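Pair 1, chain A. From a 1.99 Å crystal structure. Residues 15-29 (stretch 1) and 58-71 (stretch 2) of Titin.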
# COMPACT_ATOMS: atom_id res chain seq x y z
N ASN A 15 -17.71 5.47 0.07
CA ASN A 15 -17.36 4.13 0.51
C ASN A 15 -15.93 3.87 0.08
O ASN A 15 -15.63 3.76 -1.10
CB ASN A 15 -18.27 3.09 -0.14
CG ASN A 15 -19.64 3.05 0.48
OD1 ASN A 15 -20.42 3.98 0.33
ND2 ASN A 15 -19.94 1.98 1.19
N VAL A 16 -15.03 3.76 1.05
CA VAL A 16 -13.61 3.71 0.78
C VAL A 16 -13.04 2.45 1.41
O VAL A 16 -13.45 2.05 2.49
CB VAL A 16 -12.91 4.97 1.35
CG1 VAL A 16 -11.39 4.92 1.17
CG2 VAL A 16 -13.47 6.19 0.68
N ARG A 17 -12.12 1.82 0.70
CA ARG A 17 -11.47 0.64 1.22
C ARG A 17 -10.57 1.03 2.38
O ARG A 17 -9.92 2.06 2.35
CB ARG A 17 -10.67 -0.07 0.12
CG ARG A 17 -10.02 -1.35 0.55
CD ARG A 17 -11.01 -2.46 0.84
NE ARG A 17 -12.01 -2.65 -0.22
CZ ARG A 17 -11.85 -3.39 -1.31
NH1 ARG A 17 -10.72 -4.06 -1.55
NH2 ARG A 17 -12.85 -3.47 -2.18
N TYR A 18 -10.59 0.21 3.42
CA TYR A 18 -9.67 0.30 4.55
C TYR A 18 -8.23 0.61 4.10
O TYR A 18 -7.75 0.03 3.13
CB TYR A 18 -9.74 -1.06 5.26
CG TYR A 18 -8.78 -1.31 6.37
CD1 TYR A 18 -8.89 -0.62 7.57
CD2 TYR A 18 -7.79 -2.27 6.25
CE1 TYR A 18 -8.01 -0.86 8.62
CE2 TYR A 18 -6.91 -2.53 7.29
CZ TYR A 18 -7.03 -1.81 8.48
OH TYR A 18 -6.16 -2.07 9.52
N GLN A 19 -7.59 1.54 4.81
CA GLN A 19 -6.20 1.99 4.55
C GLN A 19 -5.99 2.88 3.31
O GLN A 19 -4.87 3.34 3.06
CB GLN A 19 -5.20 0.82 4.59
CG GLN A 19 -5.06 0.21 6.01
CD GLN A 19 -4.17 -1.03 6.10
OE1 GLN A 19 -3.67 -1.54 5.08
NE2 GLN A 19 -3.99 -1.53 7.32
N SER A 20 -7.03 3.14 2.53
CA SER A 20 -6.98 4.14 1.47
C SER A 20 -7.27 5.51 2.05
O SER A 20 -7.65 5.63 3.22
CB SER A 20 -7.99 3.83 0.37
OG SER A 20 -7.58 2.68 -0.37
N ASN A 21 -7.06 6.54 1.24
CA ASN A 21 -7.35 7.89 1.63
C ASN A 21 -8.76 8.17 1.17
O ASN A 21 -9.15 7.75 0.08
CB ASN A 21 -6.36 8.88 1.00
CG ASN A 21 -4.95 8.71 1.53
OD1 ASN A 21 -4.66 7.84 2.36
ND2 ASN A 21 -4.04 9.55 1.03
N ALA A 22 -9.55 8.82 2.01
CA ALA A 22 -10.86 9.26 1.63
C ALA A 22 -10.74 10.76 1.36
O ALA A 22 -10.14 11.48 2.15
CB ALA A 22 -11.85 8.99 2.74
N THR A 23 -11.29 11.21 0.23
CA THR A 23 -11.28 12.62 -0.12
C THR A 23 -12.69 13.08 -0.31
O THR A 23 -13.42 12.55 -1.14
CB THR A 23 -10.50 12.86 -1.41
OG1 THR A 23 -9.18 12.34 -1.23
CG2 THR A 23 -10.43 14.36 -1.74
N LEU A 24 -13.07 14.07 0.48
CA LEU A 24 -14.40 14.65 0.42
C LEU A 24 -14.21 15.98 -0.27
O LEU A 24 -13.33 16.75 0.13
CB LEU A 24 -14.91 14.89 1.83
CG LEU A 24 -15.30 13.68 2.68
CD1 LEU A 24 -14.17 12.76 3.01
CD2 LEU A 24 -15.83 14.20 3.96
N VAL A 25 -15.00 16.24 -1.30
CA VAL A 25 -14.80 17.38 -2.17
C VAL A 25 -16.13 18.08 -2.31
O VAL A 25 -17.18 17.43 -2.38
CB VAL A 25 -14.38 16.96 -3.62
CG1 VAL A 25 -13.88 18.20 -4.38
CG2 VAL A 25 -13.32 15.86 -3.63
N CYS A 26 -16.10 19.41 -2.39
CA CYS A 26 -17.32 20.17 -2.67
C CYS A 26 -16.90 21.44 -3.38
O CYS A 26 -15.70 21.74 -3.45
CB CYS A 26 -18.08 20.45 -1.38
SG CYS A 26 -17.24 21.47 -0.21
N LYS A 27 -17.89 22.15 -3.94
CA LYS A 27 -17.65 23.42 -4.59
C LYS A 27 -18.63 24.45 -4.01
O LYS A 27 -19.84 24.25 -4.02
CB LYS A 27 -17.81 23.32 -6.11
CG LYS A 27 -17.43 24.58 -6.86
CD LYS A 27 -17.72 24.37 -8.32
CE LYS A 27 -17.29 25.53 -9.17
NZ LYS A 27 -17.39 25.12 -10.59
N VAL A 28 -18.06 25.54 -3.54
CA VAL A 28 -18.78 26.57 -2.82
C VAL A 28 -18.84 27.84 -3.66
O VAL A 28 -17.85 28.22 -4.29
CB VAL A 28 -18.08 26.83 -1.48
CG1 VAL A 28 -18.65 28.05 -0.73
CG2 VAL A 28 -18.13 25.56 -0.61
N THR A 29 -19.99 28.48 -3.68
CA THR A 29 -20.12 29.82 -4.24
C THR A 29 -20.54 30.80 -3.15
O THR A 29 -20.99 30.41 -2.08
CB THR A 29 -21.12 29.87 -5.38
OG1 THR A 29 -22.39 29.42 -4.92
CG2 THR A 29 -20.65 28.97 -6.55
N LYS A 58 -8.78 27.39 -6.71
CA LYS A 58 -9.50 28.47 -7.37
C LYS A 58 -10.81 27.94 -7.91
O LYS A 58 -10.90 26.80 -8.35
CB LYS A 58 -8.69 29.07 -8.50
CG LYS A 58 -7.79 30.22 -8.06
CD LYS A 58 -7.12 30.89 -9.25
CE LYS A 58 -5.75 31.45 -8.86
NZ LYS A 58 -5.87 32.48 -7.79
N GLY A 59 -11.84 28.79 -7.85
CA GLY A 59 -13.17 28.44 -8.34
C GLY A 59 -14.05 27.91 -7.24
O GLY A 59 -15.13 27.42 -7.52
N GLY A 60 -13.59 27.96 -5.99
CA GLY A 60 -14.40 27.55 -4.84
C GLY A 60 -14.37 26.08 -4.46
O GLY A 60 -15.29 25.59 -3.80
N TYR A 61 -13.34 25.36 -4.89
CA TYR A 61 -13.27 23.95 -4.58
C TYR A 61 -12.57 23.74 -3.25
O TYR A 61 -11.52 24.34 -3.00
CB TYR A 61 -12.51 23.19 -5.64
CG TYR A 61 -13.22 23.11 -6.94
CD1 TYR A 61 -13.00 24.06 -7.91
CD2 TYR A 61 -14.14 22.09 -7.20
CE1 TYR A 61 -13.67 24.00 -9.15
CE2 TYR A 61 -14.81 22.02 -8.42
CZ TYR A 61 -14.57 22.98 -9.38
OH TYR A 61 -15.22 22.94 -10.60
N HIS A 62 -13.16 22.87 -2.44
CA HIS A 62 -12.67 22.55 -1.10
C HIS A 62 -12.63 21.06 -0.95
O HIS A 62 -13.59 20.37 -1.35
CB HIS A 62 -13.60 23.11 -0.05
CG HIS A 62 -13.58 24.60 0.01
ND1 HIS A 62 -12.68 25.29 0.78
CD2 HIS A 62 -14.28 25.53 -0.68
CE1 HIS A 62 -12.85 26.58 0.60
NE2 HIS A 62 -13.82 26.75 -0.28
N GLN A 63 -11.55 20.53 -0.39
CA GLN A 63 -11.51 19.11 -0.13
C GLN A 63 -10.78 18.79 1.16
O GLN A 63 -9.90 19.52 1.61
CB GLN A 63 -11.00 18.32 -1.36
CG GLN A 63 -9.54 18.29 -1.56
CD GLN A 63 -9.07 17.61 -2.83
OE1 GLN A 63 -9.87 17.15 -3.65
NE2 GLN A 63 -7.76 17.61 -3.04
N LEU A 64 -11.24 17.71 1.77
CA LEU A 64 -10.63 17.18 2.96
C LEU A 64 -10.11 15.81 2.59
O LEU A 64 -10.86 14.98 2.07
CB LEU A 64 -11.67 17.07 4.05
CG LEU A 64 -11.26 16.29 5.33
CD1 LEU A 64 -10.23 17.06 6.12
CD2 LEU A 64 -12.53 16.01 6.17
N ILE A 65 -8.85 15.55 2.87
CA ILE A 65 -8.27 14.25 2.69
C ILE A 65 -8.05 13.62 4.06
O ILE A 65 -7.34 14.16 4.90
CB ILE A 65 -6.92 14.30 1.94
CG1 ILE A 65 -7.05 15.14 0.65
CG2 ILE A 65 -6.42 12.86 1.61
CD1 ILE A 65 -5.71 15.51 -0.01
N ILE A 66 -8.67 12.45 4.26
CA ILE A 66 -8.51 11.65 5.47
C ILE A 66 -7.65 10.48 5.08
O ILE A 66 -8.07 9.66 4.28
CB ILE A 66 -9.85 11.11 6.00
CG1 ILE A 66 -10.86 12.26 6.12
CG2 ILE A 66 -9.68 10.39 7.32
CD1 ILE A 66 -12.27 11.81 6.38
N ALA A 67 -6.46 10.40 5.67
CA ALA A 67 -5.50 9.41 5.29
C ALA A 67 -5.83 8.07 5.90
O ALA A 67 -6.29 7.98 7.05
CB ALA A 67 -4.10 9.82 5.71
N SER A 68 -5.55 7.02 5.13
CA SER A 68 -5.46 5.69 5.68
C SER A 68 -6.65 5.38 6.57
O SER A 68 -6.52 5.24 7.79
CB SER A 68 -4.15 5.55 6.45
OG SER A 68 -3.05 5.62 5.55
N VAL A 69 -7.82 5.31 5.94
CA VAL A 69 -9.05 5.22 6.69
C VAL A 69 -9.19 3.90 7.43
O VAL A 69 -8.80 2.85 6.93
CB VAL A 69 -10.29 5.53 5.83
CG1 VAL A 69 -10.24 6.96 5.40
CG2 VAL A 69 -10.42 4.59 4.63
N THR A 70 -9.69 3.99 8.66
CA THR A 70 -10.04 2.85 9.47
C THR A 70 -11.52 2.97 9.83
O THR A 70 -12.15 3.99 9.52
CB THR A 70 -9.24 2.85 10.75
OG1 THR A 70 -9.66 3.95 11.55
CG2 THR A 70 -7.75 3.00 10.43
N ASP A 71 -12.05 1.95 10.49
CA ASP A 71 -13.45 1.99 10.88
C ASP A 71 -13.73 3.20 11.80
O ASP A 71 -14.86 3.70 11.84
CB ASP A 71 -13.89 0.66 11.52
CG ASP A 71 -15.38 0.63 11.84
OD1 ASP A 71 -16.21 0.87 10.92
OD2 ASP A 71 -15.71 0.39 13.02
O HOH W 1 -17.53 28.48 -6.98

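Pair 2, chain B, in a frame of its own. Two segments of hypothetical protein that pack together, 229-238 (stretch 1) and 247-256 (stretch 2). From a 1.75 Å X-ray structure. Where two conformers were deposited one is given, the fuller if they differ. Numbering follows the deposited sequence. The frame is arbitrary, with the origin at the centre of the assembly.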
# COMPACT_ATOMS: atom_id res chain seq x y z
N LEU B 229 -13.32 -15.82 -8.39
CA LEU B 229 -12.58 -16.63 -9.36
C LEU B 229 -12.63 -15.98 -10.74
O LEU B 229 -13.66 -15.40 -11.15
CB LEU B 229 -13.13 -18.06 -9.45
CG LEU B 229 -12.73 -19.02 -8.34
CD1 LEU B 229 -13.53 -18.68 -7.07
CD2 LEU B 229 -12.96 -20.46 -8.72
N ARG B 230 -11.52 -16.10 -11.45
CA ARG B 230 -11.36 -15.65 -12.84
C ARG B 230 -11.64 -14.19 -13.03
O ARG B 230 -12.17 -13.80 -14.05
CB ARG B 230 -12.22 -16.47 -13.80
CG ARG B 230 -11.64 -17.83 -14.08
CD ARG B 230 -12.09 -18.42 -15.39
NE ARG B 230 -11.54 -17.76 -16.60
CZ ARG B 230 -11.99 -18.07 -17.82
NH1 ARG B 230 -12.95 -18.98 -17.94
NH2 ARG B 230 -11.52 -17.49 -18.92
N GLN B 231 -11.26 -13.39 -12.05
CA GLN B 231 -11.24 -11.95 -12.20
C GLN B 231 -9.86 -11.43 -11.80
O GLN B 231 -9.20 -11.97 -10.89
CB GLN B 231 -12.34 -11.31 -11.33
CG GLN B 231 -13.74 -11.80 -11.62
CD GLN B 231 -14.29 -11.29 -12.95
OE1 GLN B 231 -13.79 -10.29 -13.48
NE2 GLN B 231 -15.32 -11.97 -13.51
N PRO B 232 -9.40 -10.35 -12.46
CA PRO B 232 -8.14 -9.75 -12.02
C PRO B 232 -8.36 -9.07 -10.67
O PRO B 232 -9.52 -8.71 -10.34
CB PRO B 232 -7.82 -8.74 -13.11
CG PRO B 232 -9.14 -8.39 -13.67
CD PRO B 232 -10.00 -9.62 -13.59
N LEU B 233 -7.29 -8.96 -9.89
CA LEU B 233 -7.32 -8.44 -8.55
C LEU B 233 -6.24 -7.39 -8.36
O LEU B 233 -5.14 -7.48 -8.91
CB LEU B 233 -7.09 -9.57 -7.55
CG LEU B 233 -8.18 -10.64 -7.51
CD1 LEU B 233 -7.72 -11.91 -6.81
CD2 LEU B 233 -9.39 -10.08 -6.78
N PHE B 234 -6.57 -6.42 -7.53
CA PHE B 234 -5.74 -5.23 -7.31
C PHE B 234 -5.76 -4.95 -5.80
O PHE B 234 -6.82 -4.77 -5.22
CB PHE B 234 -6.27 -4.03 -8.09
CG PHE B 234 -6.42 -4.31 -9.57
CD1 PHE B 234 -5.37 -4.07 -10.44
CD2 PHE B 234 -7.62 -4.78 -10.10
CE1 PHE B 234 -5.48 -4.34 -11.80
CE2 PHE B 234 -7.74 -5.05 -11.46
CZ PHE B 234 -6.67 -4.83 -12.31
N LEU B 235 -4.60 -5.00 -5.17
CA LEU B 235 -4.43 -4.63 -3.76
C LEU B 235 -3.89 -3.20 -3.78
O LEU B 235 -2.89 -2.95 -4.39
CB LEU B 235 -3.40 -5.57 -3.19
CG LEU B 235 -3.14 -5.55 -1.72
CD1 LEU B 235 -4.30 -6.21 -1.04
CD2 LEU B 235 -1.80 -6.26 -1.45
N GLU B 236 -4.60 -2.27 -3.14
CA GLU B 236 -4.24 -0.84 -3.23
C GLU B 236 -4.24 -0.22 -1.83
O GLU B 236 -5.02 -0.59 -0.94
CB GLU B 236 -5.14 0.01 -4.18
CG GLU B 236 -4.72 1.57 -4.34
CD GLU B 236 -5.50 2.31 -5.46
OE1 GLU B 236 -6.54 1.75 -5.86
OE2 GLU B 236 -5.09 3.42 -5.94
N ALA B 237 -3.29 0.69 -1.67
CA ALA B 237 -3.19 1.53 -0.50
C ALA B 237 -2.73 2.91 -0.99
O ALA B 237 -2.19 3.06 -2.07
CB ALA B 237 -2.15 0.95 0.47
N GLY B 238 -2.89 3.87 -0.12
CA GLY B 238 -2.56 5.26 -0.37
C GLY B 238 -2.00 5.86 0.89
O GLY B 238 -2.25 5.39 2.00
N GLN B 247 0.67 9.50 -2.34
CA GLN B 247 1.07 8.38 -3.15
C GLN B 247 0.03 7.30 -3.06
O GLN B 247 -0.63 7.14 -2.05
CB GLN B 247 2.46 7.82 -2.73
CG GLN B 247 3.60 8.70 -3.15
CD GLN B 247 4.95 8.09 -2.95
OE1 GLN B 247 5.18 7.41 -1.96
NE2 GLN B 247 5.84 8.25 -3.94
N ARG B 248 -0.10 6.55 -4.14
CA ARG B 248 -0.93 5.34 -4.16
C ARG B 248 -0.09 4.18 -4.70
O ARG B 248 0.71 4.36 -5.62
CB ARG B 248 -2.16 5.55 -5.02
CG ARG B 248 -3.07 6.63 -4.46
CD ARG B 248 -4.32 6.77 -5.28
NE ARG B 248 -4.11 7.54 -6.54
CZ ARG B 248 -4.22 7.03 -7.78
NH1 ARG B 248 -4.56 5.77 -7.99
NH2 ARG B 248 -4.02 7.80 -8.84
N MSE B 249 -0.28 2.98 -4.15
CA MSE B 249 0.44 1.82 -4.63
C MSE B 249 -0.56 0.69 -4.93
O MSE B 249 -1.47 0.46 -4.17
CB MSE B 249 1.53 1.36 -3.66
CG MSE B 249 2.47 0.41 -4.25
SE MSE B 249 3.80 -0.45 -3.07
CE MSE B 249 4.69 1.07 -2.58
N ILE B 250 -0.37 0.02 -6.06
CA ILE B 250 -1.27 -1.01 -6.57
C ILE B 250 -0.46 -2.25 -6.95
O ILE B 250 0.41 -2.16 -7.82
CB ILE B 250 -2.01 -0.54 -7.79
CG1 ILE B 250 -2.72 0.80 -7.51
CG2 ILE B 250 -3.01 -1.60 -8.23
CD1 ILE B 250 -2.02 1.99 -8.06
N ARG B 251 -0.73 -3.37 -6.28
CA ARG B 251 -0.16 -4.69 -6.61
C ARG B 251 -1.20 -5.44 -7.45
O ARG B 251 -2.31 -5.69 -6.99
CB ARG B 251 0.13 -5.48 -5.34
CG ARG B 251 0.97 -6.76 -5.47
CD ARG B 251 0.95 -7.50 -4.13
NE ARG B 251 1.67 -8.76 -4.28
CZ ARG B 251 2.98 -8.90 -4.24
NH1 ARG B 251 3.78 -7.90 -3.93
NH2 ARG B 251 3.49 -10.11 -4.44
N SER B 252 -0.84 -5.75 -8.68
CA SER B 252 -1.82 -6.22 -9.68
C SER B 252 -1.67 -7.70 -10.00
O SER B 252 -0.59 -8.17 -10.30
CB SER B 252 -1.68 -5.40 -10.95
OG SER B 252 -1.92 -4.02 -10.70
N TYR B 253 -2.81 -8.40 -10.00
CA TYR B 253 -2.89 -9.82 -10.34
C TYR B 253 -3.74 -10.03 -11.60
O TYR B 253 -4.75 -9.38 -11.76
CB TYR B 253 -3.53 -10.63 -9.20
CG TYR B 253 -2.67 -10.74 -7.98
CD1 TYR B 253 -2.54 -9.66 -7.11
CD2 TYR B 253 -1.92 -11.89 -7.74
CE1 TYR B 253 -1.72 -9.72 -5.99
CE2 TYR B 253 -1.08 -11.95 -6.60
CZ TYR B 253 -1.00 -10.86 -5.75
OH TYR B 253 -0.19 -10.86 -4.65
N ASN B 254 -3.33 -10.95 -12.47
CA ASN B 254 -4.18 -11.27 -13.65
C ASN B 254 -5.33 -12.22 -13.24
O ASN B 254 -5.38 -12.70 -12.08
CB ASN B 254 -3.35 -11.83 -14.84
CG ASN B 254 -2.78 -13.14 -14.59
OD1 ASN B 254 -3.20 -13.87 -13.69
ND2 ASN B 254 -1.84 -13.53 -15.44
N ASP B 255 -6.27 -12.47 -14.16
CA ASP B 255 -7.42 -13.33 -13.82
C ASP B 255 -7.10 -14.81 -13.68
O ASP B 255 -8.00 -15.61 -13.41
CB ASP B 255 -8.59 -13.09 -14.76
CG ASP B 255 -8.37 -13.60 -16.15
OD1 ASP B 255 -7.38 -14.32 -16.41
OD2 ASP B 255 -9.25 -13.26 -16.97
N LYS B 256 -5.82 -15.18 -13.82
CA LYS B 256 -5.37 -16.53 -13.48
C LYS B 256 -4.78 -16.58 -12.05
O LYS B 256 -4.23 -17.62 -11.64
CB LYS B 256 -4.33 -17.04 -14.49
CG LYS B 256 -4.88 -17.18 -15.93
CD LYS B 256 -3.86 -17.85 -16.87
O HOH W 2 -11.75 -12.09 -16.01
O HOH W 3 -10.16 -15.03 -18.71
O HOH W 4 -8.75 -17.42 -11.14
O HOH W 5 -8.85 -16.98 -16.55

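Pair 1, from titin, and pair 2 share one scaffold: two neighbouring antiparallel strands, their directions 167° apart in pair 1 and 166° in pair 2, with axes approaching to 4.6 Å in each. Fourteen central residues superpose with an RMSD of 0.5 Å. Ala22(A), Leu24(A) and Cys26(A), paired with Ile66(A), Leu64(A) and His62(A), coincide with Leu233(B), Leu235(B) and Ala237(B), paired with Tyr253(B), Arg251(B) and Met249(B). At each of these rungs the backbones exchange two hydrogen bonds, such as Leu64(A) N to Leu24(A) O at 2.8 Å and Arg251(B) N to Leu235(B) O at 2.9 Å. Because the backbone supplies this ladder, the side chains are free to differ.

The face carrying these residues is buried in both pairs. In pair 1 it is largely aliphatic: Leu24(A) CD1 lies 4.0 Å from Ile66(A) CD1, and the small Ala22(A) lets its CB meet Val69(A) CG1 at 3.7 Å. In pair 2 bulk is distributed differently. Leu233(B) replaces alanine, and its CB packs 4.1 Å from Tyr253(B) CB. Arg251(B), where pair 1 has Leu64(A), can be buried because its methylenes serve as apolar surface, CD lying 4.0 Å from Leu235(B) CD2, while its NE donates to Tyr253(B) OH at 2.8 Å.

On the other face, Thr23(A), Val25(A), Ile65(A) and Gln63(A) match Phe234(B), Glu236(B), Ser252(B) and Ile250(B). Thr23(A) CG2 approaches Gln63(A) OE1 at 3.4 Å; in pair 2 the Phe234(B) ring offers its edge to the corresponding isoleucine, CD1 to Ile250(B) CG2 at 4.1 Å. Further along, Lys27(A) lays CG over the face of the Tyr61(A) ring, and its long chain carries NZ to a hydrogen bond with Tyr61(A) OH at 3.1 Å. Pair 2 has Gly238(B) and Arg248(B) at these positions. Arg248(B) instead reaches Glu236(B), the counterpart of Val25(A), in a salt bridge of 3.2 Å between NH1 and OE2.

The ends beside Ser68(A) and Asp255(B) are fastened differently. In pair 1, Asn21(A) OD1 accepts from Ser68(A) N at 3.0 Å, and Gln19(A) N donates to Val69(A) O at 2.8 Å. Pro232(B), matching Asn21(A), has no amide side chain to offer; its CD packs against Asp255(B) CB at 3.9 Å. Arg230(B), matching Gln19(A), and Asp255(B), matching Ser68(A), are joined through water: water 3 accepts from Arg230(B) NH2 at 2.8 Å and donates to Asp255(B) OD2 at 2.6 Å.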